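PDB 3KEY: protein STN1 from Saccharomyces cerevisiae, which regulates telomere length and protects chromosome ends, inhibiting telomerase loading through CDC13, and is represented here by its C-terminal winged helix-turn-helix part. Local coordinates for residues Ser5-Leu10 / Val72-Ile77; Asp26-Lys29 / Val33-Val36; Thr38-Phe43 / Lys61-Asp66. All blocks are in the same frame, centred on the assembly; numbering follows the deposited sequence.

Overall arrangement
All three contacts lie in the first of the two winged helix-turn-helix regions of this C-terminal part. Interaction 1 joins the start of helix 6-16 to the end of helix 56-73, and the chain it closes contains the other two, which follow in series: interaction 2 at the bend from helix 24-28 into helix 31-47, then interaction 3 between helices 31-47 and 56-73. The centres of interactions 2 and 3 are about 10 Å apart, and each lies about 14 Å from that of interaction 1. Leu10 meets Val33, while Phe64 packs on Tyr28, Leu27 and Val33. Shared hydrophobic residues thus tie the helices into one small domain.

Interaction 1: residues Ser5-Leu10 / Val72-Ile77; sequences SAKSNL and VSQGLI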
ATOM      1  N   SER A   5      -5.631  -0.414   7.303  1.00 51.50           N
ATOM      2  CA  SER A   5      -5.508  -1.854   7.528  1.00 48.29           C
ATOM      3  C   SER A   5      -4.083  -2.227   7.938  1.00 46.33           C
ATOM      4  O   SER A   5      -3.154  -1.441   7.751  1.00 45.85           O
ATOM      5  CB  SER A   5      -5.891  -2.624   6.260  1.00 47.91           C
ATOM      6  OG  SER A   5      -4.979  -2.376   5.203  1.00 47.20           O
ATOM      7  N   ALA A   6      -3.914  -3.420   8.501  1.00 44.44           N
ATOM      8  CA  ALA A   6      -2.593  -3.877   8.926  1.00 44.01           C
ATOM      9  C   ALA A   6      -1.658  -3.917   7.714  1.00 42.97           C
ATOM     10  O   ALA A   6      -0.497  -3.508   7.789  1.00 40.08           O
ATOM     11  CB  ALA A   6      -2.696  -5.259   9.566  1.00 42.40           C
ATOM     12  N   LYS A   7      -2.187  -4.410   6.598  1.00 42.13           N
ATOM     13  CA  LYS A   7      -1.435  -4.501   5.356  1.00 42.93           C
ATOM     14  C   LYS A   7      -0.897  -3.127   4.935  1.00 42.17           C
ATOM     15  O   LYS A   7       0.277  -2.997   4.592  1.00 40.81           O
ATOM     16  CB  LYS A   7      -2.331  -5.070   4.251  1.00 44.20           C
ATOM     17  CG  LYS A   7      -1.661  -5.195   2.895  1.00 46.59           C
ATOM     18  CD  LYS A   7      -2.688  -5.477   1.814  1.00 48.78           C
ATOM     19  CE  LYS A   7      -3.575  -4.262   1.583  1.00 53.37           C
ATOM     20  NZ  LYS A   7      -4.689  -4.542   0.637  1.00 54.75           N
ATOM     21  N   SER A   8      -1.753  -2.105   4.957  1.00 41.62           N
ATOM     22  CA  SER A   8      -1.316  -0.766   4.570  1.00 42.38           C
ATOM     23  C   SER A   8      -0.358  -0.146   5.594  1.00 41.69           C
ATOM     24  O   SER A   8       0.448   0.711   5.245  1.00 42.70           O
ATOM     25  CB  SER A   8      -2.523   0.149   4.309  1.00 43.66           C
ATOM     26  OG  SER A   8      -3.087  -0.101   3.019  1.00 42.42           O
ATOM     27  N   ASN A   9      -0.433  -0.572   6.852  1.00 42.15           N
ATOM     28  CA  ASN A   9       0.503  -0.057   7.854  1.00 41.62           C
ATOM     29  C   ASN A   9       1.902  -0.606   7.522  1.00 40.51           C
ATOM     30  O   ASN A   9       2.903   0.110   7.620  1.00 39.93           O
ATOM     31  CB  ASN A   9       0.101  -0.487   9.271  1.00 43.85           C
ATOM     32  CG  ASN A   9      -0.980   0.407   9.871  1.00 48.44           C
ATOM     33  OD1 ASN A   9      -0.958   1.630   9.706  1.00 50.93           O
ATOM     34  ND2 ASN A   9      -1.920  -0.200  10.589  1.00 48.30           N
ATOM     35  N   LEU A  10       1.966  -1.878   7.130  1.00 37.87           N
ATOM     36  CA  LEU A  10       3.240  -2.479   6.754  1.00 36.94           C
ATOM     37  C   LEU A  10       3.695  -1.810   5.463  1.00 35.73           C
ATOM     38  O   LEU A  10       4.879  -1.520   5.292  1.00 36.11           O
ATOM     39  CB  LEU A  10       3.102  -3.992   6.537  1.00 36.39           C
ATOM     40  CG  LEU A  10       4.369  -4.671   5.995  1.00 36.43           C
ATOM     41  CD1 LEU A  10       5.544  -4.413   6.938  1.00 40.32           C
ATOM     42  CD2 LEU A  10       4.129  -6.160   5.826  1.00 36.61           C
ATOM     43  N   VAL A  72       2.876  -8.795  -1.786  1.00 38.00           N
ATOM     44  CA  VAL A  72       3.460  -9.386  -2.990  1.00 39.16           C
ATOM     45  C   VAL A  72       2.328  -9.766  -3.944  1.00 39.97           C
ATOM     46  O   VAL A  72       2.432  -9.593  -5.153  1.00 41.67           O
ATOM     47  CB  VAL A  72       4.274 -10.671  -2.664  1.00 39.39           C
ATOM     48  CG1 VAL A  72       4.796 -11.299  -3.960  1.00 40.83           C
ATOM     49  CG2 VAL A  72       5.430 -10.340  -1.729  1.00 37.83           C
ATOM     50  N   SER A  73       1.242 -10.273  -3.375  1.00 40.85           N
ATOM     51  CA  SER A  73       0.073 -10.703  -4.135  1.00 42.52           C
ATOM     52  C   SER A  73      -0.628  -9.574  -4.905  1.00 41.88           C
ATOM     53  O   SER A  73      -1.266  -9.819  -5.936  1.00 39.18           O
ATOM     54  CB  SER A  73      -0.920 -11.374  -3.183  1.00 44.17           C
ATOM     55  OG  SER A  73      -2.131 -11.685  -3.836  1.00 50.26           O
ATOM     56  N   GLN A  74      -0.522  -8.346  -4.398  1.00 38.89           N
ATOM     57  CA  GLN A  74      -1.136  -7.196  -5.056  1.00 39.22           C
ATOM     58  C   GLN A  74      -0.128  -6.511  -5.969  1.00 38.64           C
ATOM     59  O   GLN A  74      -0.448  -5.519  -6.624  1.00 38.96           O
ATOM     60  CB  GLN A  74      -1.629  -6.178  -4.028  1.00 39.57           C
ATOM     61  CG  GLN A  74      -2.706  -6.683  -3.097  1.00 45.18           C
ATOM     62  CD  GLN A  74      -3.307  -5.559  -2.271  1.00 47.24           C
ATOM     63  OE1 GLN A  74      -2.597  -4.835  -1.577  1.00 50.90           O
ATOM     64  NE2 GLN A  74      -4.623  -5.409  -2.346  1.00 51.98           N
ATOM     65  N   GLY A  75       1.096  -7.034  -5.985  1.00 38.39           N
ATOM     66  CA  GLY A  75       2.146  -6.471  -6.815  1.00 37.57           C
ATOM     67  C   GLY A  75       2.798  -5.237  -6.225  1.00 38.25           C
ATOM     68  O   GLY A  75       3.567  -4.555  -6.906  1.00 37.59           O
ATOM     69  N   LEU A  76       2.506  -4.944  -4.959  1.00 37.12           N
ATOM     70  CA  LEU A  76       3.067  -3.759  -4.308  1.00 37.34           C
ATOM     71  C   LEU A  76       4.573  -3.892  -4.040  1.00 38.77           C
ATOM     72  O   LEU A  76       5.318  -2.905  -4.060  1.00 38.42           O
ATOM     73  CB  LEU A  76       2.290  -3.456  -3.024  1.00 35.59           C
ATOM     74  CG  LEU A  76       0.850  -3.000  -3.327  1.00 35.72           C
ATOM     75  CD1 LEU A  76       0.069  -2.785  -2.036  1.00 35.42           C
ATOM     76  CD2 LEU A  76       0.888  -1.706  -4.149  1.00 32.04           C
ATOM     77  N   ILE A  77       5.015  -5.113  -3.775  1.00 38.40           N
ATOM     78  CA  ILE A  77       6.436  -5.376  -3.592  1.00 40.42           C
ATOM     79  C   ILE A  77       6.700  -6.709  -4.261  1.00 41.07           C
ATOM     80  O   ILE A  77       5.798  -7.531  -4.421  1.00 40.25           O
ATOM     81  CB  ILE A  77       6.877  -5.489  -2.103  1.00 39.72           C
ATOM     82  CG1 ILE A  77       6.119  -6.628  -1.423  1.00 39.57           C
ATOM     83  CG2 ILE A  77       6.709  -4.150  -1.405  1.00 41.44           C
ATOM     84  CD1 ILE A  77       6.601  -6.918  -0.013  1.00 40.60           C
TER
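Lys7 and Gln74 reach toward each other from opposite directions, and their side-chain ends carry the whole polar contact. Lys7 NZ donates to Gln74 OE1 in a weak hydrogen bond of 3.1 Å. The amide nitrogen is just as close, with Gln74 NE2 also 3.1 Å from Lys7 NZ, but two donors cannot bond, and only the oxygen side of the amide is useful to the ammonium. The main polar partner of Lys7 is Asp137, with which NZ forms a salt bridge. Lysine suits this place because it is long enough to serve both: its chain runs out from the helix and then bends at chi3 (69°). Glutamine suits the other side because its extended chain offers the ammonium an uncharged oxygen; it also touches Asp137 and Asn133.

Beyond the bond the contact is van der Waals: Lys7 CE lies 3.4 Å from Gln74 OE1. Lys7, Leu10 and Leu76 all pack on Leu71, so the lysine stem rests on an apolar residue.

Two helix-end motifs set the backbones from which these side chains start. Ser5 is the N-cap of helix 6-16: its OG accepts from Ser8 N at 3.2 Å, close to straight at 162°, and the hydroxyl stands in for the carbonyl that a preceding turn would have offered. At the other helix, Gly75 takes a positive phi in a Schellman motif, one of its two bonds back into the last turn running from Gly75 N to Val72 O (3.0 Å); a residue without a side chain adopts this conformation easily. Gln74 also shares backbone hydrogen bonding with Thr131.

Asp137 and Thr131 belong to the second winged helix-turn-helix region, so these capped helix ends sit at the junction of the tandem winged helix domains.

Interaction 2: residues Asp26-Lys29 / Val33-Val36; sequences DLYK and VRSV
At the tight bend between two successive helices of the first winged helix-turn-helix region, Arg34 folds back over the ring of Tyr28. Bends at chi2 and chi3 curl the arginine chain and set its CD over the ring face, 4.2 Å from the Tyr28 centroid, a CH-pi contact. The guanidinium follows almost parallel to the ring, their planes 12° apart, with Tyr28 OH 3.7 Å above the guanidinium plane near its rim. The fit is tight at the backbone, where Arg34 CD comes within 3.0 Å of Tyr28 O. Arginine suits the place by joining a greasy stem to a charge: NH2 makes a salt bridge with Glu60, although Arg34 NE and Tyr28 OH are buried without a hydrogen-bonding partner. With an alanine here, the tyrosine is likely to lose the cover on this face and Glu60 its cationic mate. Deeper in, branched Val33 fills the inner side of the bend: its CG2 touches Leu27 CD1 at 3.8 Å and lies 3.3 Å from Leu27 O, the two side chains crossing at about a right angle. Phe64 of helix 56-73 meets the Tyr28 ring edge-to-face, covering this turn of the winged helix fold.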
ATOM      1  N   ASP A  26      15.581  -9.155   8.084  1.00 40.82           N
ATOM      2  CA  ASP A  26      15.856  -7.796   8.536  1.00 39.68           C
ATOM      3  C   ASP A  26      14.559  -7.031   8.735  1.00 39.76           C
ATOM      4  O   ASP A  26      14.443  -6.218   9.653  1.00 40.16           O
ATOM      5  CB  ASP A  26      16.737  -7.043   7.539  1.00 40.05           C
ATOM      6  CG  ASP A  26      18.187  -7.498   7.582  1.00 42.39           C
ATOM      7  OD1 ASP A  26      18.577  -8.161   8.566  1.00 43.35           O
ATOM      8  OD2 ASP A  26      18.943  -7.180   6.643  1.00 43.35           O
ATOM      9  N   LEU A  27      13.580  -7.297   7.875  1.00 39.06           N
ATOM     10  CA  LEU A  27      12.294  -6.619   7.959  1.00 40.23           C
ATOM     11  C   LEU A  27      11.561  -6.982   9.250  1.00 41.23           C
ATOM     12  O   LEU A  27      11.016  -6.115   9.936  1.00 38.91           O
ATOM     13  CB  LEU A  27      11.424  -6.987   6.751  1.00 38.76           C
ATOM     14  CG  LEU A  27      10.026  -6.357   6.705  1.00 38.06           C
ATOM     15  CD1 LEU A  27      10.150  -4.844   6.671  1.00 39.21           C
ATOM     16  CD2 LEU A  27       9.266  -6.865   5.479  1.00 36.14           C
ATOM     17  N   TYR A  28      11.563  -8.272   9.569  1.00 42.20           N
ATOM     18  CA  TYR A  28      10.895  -8.789  10.756  1.00 45.41           C
ATOM     19  C   TYR A  28      11.490  -8.262  12.061  1.00 46.86           C
ATOM     20  O   TYR A  28      10.825  -8.272  13.095  1.00 46.76           O
ATOM     21  CB  TYR A  28      10.954 -10.313  10.740  1.00 45.92           C
ATOM     22  CG  TYR A  28      10.107 -10.986  11.792  1.00 47.03           C
ATOM     23  CD1 TYR A  28      10.656 -11.394  13.010  1.00 47.76           C
ATOM     24  CD2 TYR A  28       8.764 -11.257  11.552  1.00 48.07           C
ATOM     25  CE1 TYR A  28       9.879 -12.067  13.963  1.00 48.63           C
ATOM     26  CE2 TYR A  28       7.981 -11.924  12.492  1.00 49.93           C
ATOM     27  CZ  TYR A  28       8.545 -12.329  13.691  1.00 49.02           C
ATOM     28  OH  TYR A  28       7.780 -13.018  14.595  1.00 52.20           O
ATOM     29  N   LYS A  29      12.734  -7.795  12.008  1.00 47.85           N
ATOM     30  CA  LYS A  29      13.405  -7.268  13.193  1.00 50.91           C
ATOM     31  C   LYS A  29      13.063  -5.805  13.499  1.00 50.69           C
ATOM     32  O   LYS A  29      13.398  -5.301  14.573  1.00 52.35           O
ATOM     33  CB  LYS A  29      14.927  -7.407  13.048  1.00 52.42           C
ATOM     34  CG  LYS A  29      15.421  -8.845  13.025  1.00 55.99           C
ATOM     35  CD  LYS A  29      16.929  -8.902  12.847  1.00 59.08           C
ATOM     36  CE  LYS A  29      17.422 -10.342  12.753  1.00 61.19           C
ATOM     37  NZ  LYS A  29      18.889 -10.410  12.481  1.00 61.88           N
ATOM     38  N   VAL A  33       7.505  -3.033  12.589  1.00 40.54           N
ATOM     39  CA  VAL A  33       6.953  -4.249  12.002  1.00 39.84           C
ATOM     40  C   VAL A  33       6.444  -5.197  13.091  1.00 40.11           C
ATOM     41  O   VAL A  33       5.363  -5.770  12.964  1.00 38.07           O
ATOM     42  CB  VAL A  33       8.001  -4.983  11.120  1.00 38.21           C
ATOM     43  CG1 VAL A  33       7.430  -6.298  10.606  1.00 37.46           C
ATOM     44  CG2 VAL A  33       8.395  -4.095   9.942  1.00 38.17           C
ATOM     45  N   ARG A  34       7.214  -5.360  14.164  1.00 41.64           N
ATOM     46  CA  ARG A  34       6.786  -6.235  15.253  1.00 44.46           C
ATOM     47  C   ARG A  34       5.440  -5.784  15.840  1.00 43.67           C
ATOM     48  O   ARG A  34       4.603  -6.617  16.184  1.00 44.17           O
ATOM     49  CB  ARG A  34       7.849  -6.290  16.363  1.00 47.10           C
ATOM     50  CG  ARG A  34       9.132  -7.030  15.985  1.00 50.26           C
ATOM     51  CD  ARG A  34       8.829  -8.375  15.317  1.00 56.70           C
ATOM     52  NE  ARG A  34       7.999  -9.263  16.135  1.00 60.67           N
ATOM     53  CZ  ARG A  34       8.432  -9.933  17.200  1.00 63.52           C
ATOM     54  NH1 ARG A  34       9.698  -9.826  17.589  1.00 63.99           N
ATOM     55  NH2 ARG A  34       7.598 -10.714  17.879  1.00 64.11           N
ATOM     56  N   SER A  35       5.225  -4.473  15.938  1.00 44.23           N
ATOM     57  CA  SER A  35       3.968  -3.940  16.479  1.00 44.04           C
ATOM     58  C   SER A  35       2.787  -4.410  15.641  1.00 42.36           C
ATOM     59  O   SER A  35       1.796  -4.905  16.172  1.00 40.56           O
ATOM     60  CB  SER A  35       3.989  -2.412  16.488  1.00 44.31           C
ATOM     61  OG  SER A  35       5.122  -1.928  17.184  1.00 50.33           O
ATOM     62  N   VAL A  36       2.903  -4.239  14.328  1.00 40.12           N
ATOM     63  CA  VAL A  36       1.862  -4.657  13.398  1.00 39.44           C
ATOM     64  C   VAL A  36       1.649  -6.172  13.491  1.00 38.63           C
ATOM     65  O   VAL A  36       0.513  -6.648  13.550  1.00 38.03           O
ATOM     66  CB  VAL A  36       2.244  -4.296  11.927  1.00 40.27           C
ATOM     67  CG1 VAL A  36       1.203  -4.838  10.966  1.00 39.88           C
ATOM     68  CG2 VAL A  36       2.357  -2.787  11.774  1.00 41.49           C
TER

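Interaction 3: residues Thr38-Phe43 / Lys61-Asp66; sequences TSLASF and KEAFRD
Leu40 turns its CG well off a staggered position (chi1 -149°), and CD1 then continues anti to CA (chi2 -164°), which carries this methyl across to Ala63. There Leu40 CD1 lies 3.7 Å from Ala63 CB and 3.5 Å from Ala63 O, so one methyl covers both the side chain and the carbonyl of its partner. Leu40 CB adds a second touch, 3.8 Å from Ala63 CB. Ala41 stands beside it, its CB 4.5 Å from Ala63 CB. Because these two alanines carry no more than a methyl, their CA atoms can come to 5.6 Å, and helices 31-47 and 56-73 pack closely; both belong to the helical core of the first winged helix-turn-helix region and probably form its helix-turn-helix pair. Leu67 and Leu44 extend the apolar seam, the first against Leu40 and the second against Ala63. Polar groups keep to its margins. Thr38 OG1 bonds both to Arg34 O, in its own helix, and to Glu60 across the seam. On the exposed side, Ser42 folds its hydroxyl back on its helix, OG donating to Ser39 O at 3.0 Å from 22° out of the carbonyl plane.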
ATOM      1  N   THR A  38       2.467  -8.325  15.992  1.00 38.86           N
ATOM      2  CA  THR A  38       1.914  -8.734  17.277  1.00 39.64           C
ATOM      3  C   THR A  38       0.402  -8.499  17.304  1.00 39.66           C
ATOM      4  O   THR A  38      -0.364  -9.353  17.761  1.00 39.58           O
ATOM      5  CB  THR A  38       2.582  -7.955  18.420  1.00 40.21           C
ATOM      6  OG1 THR A  38       3.987  -8.229  18.404  1.00 40.61           O
ATOM      7  CG2 THR A  38       1.986  -8.361  19.777  1.00 41.16           C
ATOM      8  N   SER A  39      -0.024  -7.347  16.799  1.00 39.64           N
ATOM      9  CA  SER A  39      -1.445  -7.018  16.762  1.00 40.62           C
ATOM     10  C   SER A  39      -2.225  -8.037  15.921  1.00 41.00           C
ATOM     11  O   SER A  39      -3.279  -8.532  16.342  1.00 39.65           O
ATOM     12  CB  SER A  39      -1.641  -5.603  16.198  1.00 42.91           C
ATOM     13  OG  SER A  39      -3.019  -5.287  16.075  1.00 47.19           O
ATOM     14  N   LEU A  40      -1.700  -8.364  14.741  1.00 39.77           N
ATOM     15  CA  LEU A  40      -2.352  -9.328  13.852  1.00 39.01           C
ATOM     16  C   LEU A  40      -2.329 -10.728  14.472  1.00 37.89           C
ATOM     17  O   LEU A  40      -3.268 -11.512  14.311  1.00 36.56           O
ATOM     18  CB  LEU A  40      -1.632  -9.372  12.493  1.00 39.54           C
ATOM     19  CG  LEU A  40      -2.429  -9.691  11.219  1.00 43.06           C
ATOM     20  CD1 LEU A  40      -1.457 -10.056  10.095  1.00 42.46           C
ATOM     21  CD2 LEU A  40      -3.391 -10.827  11.450  1.00 42.24           C
ATOM     22  N   ALA A  41      -1.243 -11.044  15.167  1.00 36.64           N
ATOM     23  CA  ALA A  41      -1.107 -12.354  15.788  1.00 37.71           C
ATOM     24  C   ALA A  41      -2.194 -12.579  16.837  1.00 37.72           C
ATOM     25  O   ALA A  41      -2.716 -13.698  16.972  1.00 35.24           O
ATOM     26  CB  ALA A  41       0.283 -12.505  16.417  1.00 36.44           C
ATOM     27  N   SER A  42      -2.547 -11.524  17.572  1.00 36.95           N
ATOM     28  CA  SER A  42      -3.579 -11.669  18.596  1.00 38.36           C
ATOM     29  C   SER A  42      -4.908 -11.978  17.906  1.00 37.48           C
ATOM     30  O   SER A  42      -5.756 -12.666  18.465  1.00 37.05           O
ATOM     31  CB  SER A  42      -3.685 -10.411  19.465  1.00 36.67           C
ATOM     32  OG  SER A  42      -4.533  -9.443  18.888  1.00 43.23           O
ATOM     33  N   PHE A  43      -5.085 -11.480  16.682  1.00 37.66           N
ATOM     34  CA  PHE A  43      -6.301 -11.775  15.940  1.00 37.28           C
ATOM     35  C   PHE A  43      -6.264 -13.245  15.515  1.00 39.12           C
ATOM     36  O   PHE A  43      -7.272 -13.953  15.617  1.00 40.07           O
ATOM     37  CB  PHE A  43      -6.430 -10.880  14.701  1.00 38.56           C
ATOM     38  CG  PHE A  43      -7.552 -11.286  13.768  1.00 39.34           C
ATOM     39  CD1 PHE A  43      -7.280 -11.969  12.580  1.00 40.30           C
ATOM     40  CD2 PHE A  43      -8.878 -11.017  14.093  1.00 39.74           C
ATOM     41  CE1 PHE A  43      -8.317 -12.379  11.731  1.00 39.46           C
ATOM     42  CE2 PHE A  43      -9.924 -11.422  13.254  1.00 40.71           C
ATOM     43  CZ  PHE A  43      -9.640 -12.106  12.069  1.00 40.83           C
ATOM     44  N   LYS A  61       4.801 -15.331  13.385  1.00 39.81           N
ATOM     45  CA  LYS A  61       5.501 -15.632  12.147  1.00 40.05           C
ATOM     46  C   LYS A  61       4.493 -15.886  11.029  1.00 40.12           C
ATOM     47  O   LYS A  61       4.738 -15.540   9.877  1.00 39.29           O
ATOM     48  CB  LYS A  61       6.439 -16.819  12.360  1.00 41.52           C
ATOM     49  CG  LYS A  61       7.635 -16.422  13.215  1.00 44.87           C
ATOM     50  CD  LYS A  61       8.531 -17.581  13.588  1.00 49.04           C
ATOM     51  CE  LYS A  61       9.733 -17.070  14.385  1.00 51.45           C
ATOM     52  NZ  LYS A  61      10.646 -18.175  14.795  1.00 55.26           N
ATOM     53  N   GLU A  62       3.343 -16.460  11.378  1.00 39.83           N
ATOM     54  CA  GLU A  62       2.293 -16.710  10.396  1.00 40.46           C
ATOM     55  C   GLU A  62       1.634 -15.380   9.992  1.00 40.43           C
ATOM     56  O   GLU A  62       1.249 -15.189   8.832  1.00 38.14           O
ATOM     57  CB  GLU A  62       1.248 -17.664  10.979  1.00 42.93           C
ATOM     58  CG  GLU A  62       0.012 -17.845  10.120  1.00 49.20           C
ATOM     59  CD  GLU A  62      -0.943 -18.900  10.675  1.00 54.15           C
ATOM     60  OE1 GLU A  62      -2.085 -18.986  10.171  1.00 55.40           O
ATOM     61  OE2 GLU A  62      -0.552 -19.646  11.604  1.00 55.32           O
ATOM     62  N   ALA A  63       1.516 -14.461  10.949  1.00 38.55           N
ATOM     63  CA  ALA A  63       0.915 -13.157  10.679  1.00 39.30           C
ATOM     64  C   ALA A  63       1.808 -12.365   9.732  1.00 39.41           C
ATOM     65  O   ALA A  63       1.330 -11.743   8.782  1.00 37.50           O
ATOM     66  CB  ALA A  63       0.721 -12.373  11.985  1.00 37.84           C
ATOM     67  N   PHE A  64       3.108 -12.389  10.016  1.00 38.43           N
ATOM     68  CA  PHE A  64       4.096 -11.680   9.219  1.00 39.97           C
ATOM     69  C   PHE A  64       4.095 -12.194   7.780  1.00 41.31           C
ATOM     70  O   PHE A  64       4.154 -11.412   6.836  1.00 40.21           O
ATOM     71  CB  PHE A  64       5.475 -11.867   9.846  1.00 39.09           C
ATOM     72  CG  PHE A  64       6.594 -11.270   9.048  1.00 40.05           C
ATOM     73  CD1 PHE A  64       6.666  -9.899   8.841  1.00 38.70           C
ATOM     74  CD2 PHE A  64       7.592 -12.083   8.520  1.00 41.80           C
ATOM     75  CE1 PHE A  64       7.719  -9.344   8.122  1.00 40.72           C
ATOM     76  CE2 PHE A  64       8.652 -11.535   7.798  1.00 42.42           C
ATOM     77  CZ  PHE A  64       8.712 -10.160   7.600  1.00 40.07           C
ATOM     78  N   ARG A  65       4.023 -13.511   7.624  1.00 41.37           N
ATOM     79  CA  ARG A  65       4.003 -14.119   6.303  1.00 42.50           C
ATOM     80  C   ARG A  65       2.735 -13.728   5.553  1.00 41.87           C
ATOM     81  O   ARG A  65       2.772 -13.487   4.345  1.00 39.61           O
ATOM     82  CB  ARG A  65       4.075 -15.638   6.424  1.00 46.80           C
ATOM     83  CG  ARG A  65       3.940 -16.380   5.096  1.00 53.16           C
ATOM     84  CD  ARG A  65       2.964 -17.543   5.234  1.00 57.73           C
ATOM     85  NE  ARG A  65       3.327 -18.423   6.346  1.00 62.28           N
ATOM     86  CZ  ARG A  65       2.479 -19.237   6.970  1.00 64.18           C
ATOM     87  NH1 ARG A  65       1.204 -19.291   6.593  1.00 64.34           N
ATOM     88  NH2 ARG A  65       2.900 -19.985   7.985  1.00 63.52           N
ATOM     89  N   ASP A  66       1.610 -13.676   6.263  1.00 40.99           N
ATOM     90  CA  ASP A  66       0.343 -13.310   5.636  1.00 42.31           C
ATOM     91  C   ASP A  66       0.402 -11.872   5.125  1.00 40.78           C
ATOM     92  O   ASP A  66      -0.024 -11.584   4.006  1.00 39.66           O
ATOM     93  CB  ASP A  66      -0.827 -13.460   6.621  1.00 48.02           C
ATOM     94  CG  ASP A  66      -1.145 -14.914   6.942  1.00 53.84           C
ATOM     95  OD1 ASP A  66      -2.047 -15.155   7.775  1.00 57.57           O
ATOM     96  OD2 ASP A  66      -0.499 -15.819   6.363  1.00 57.84           O
TER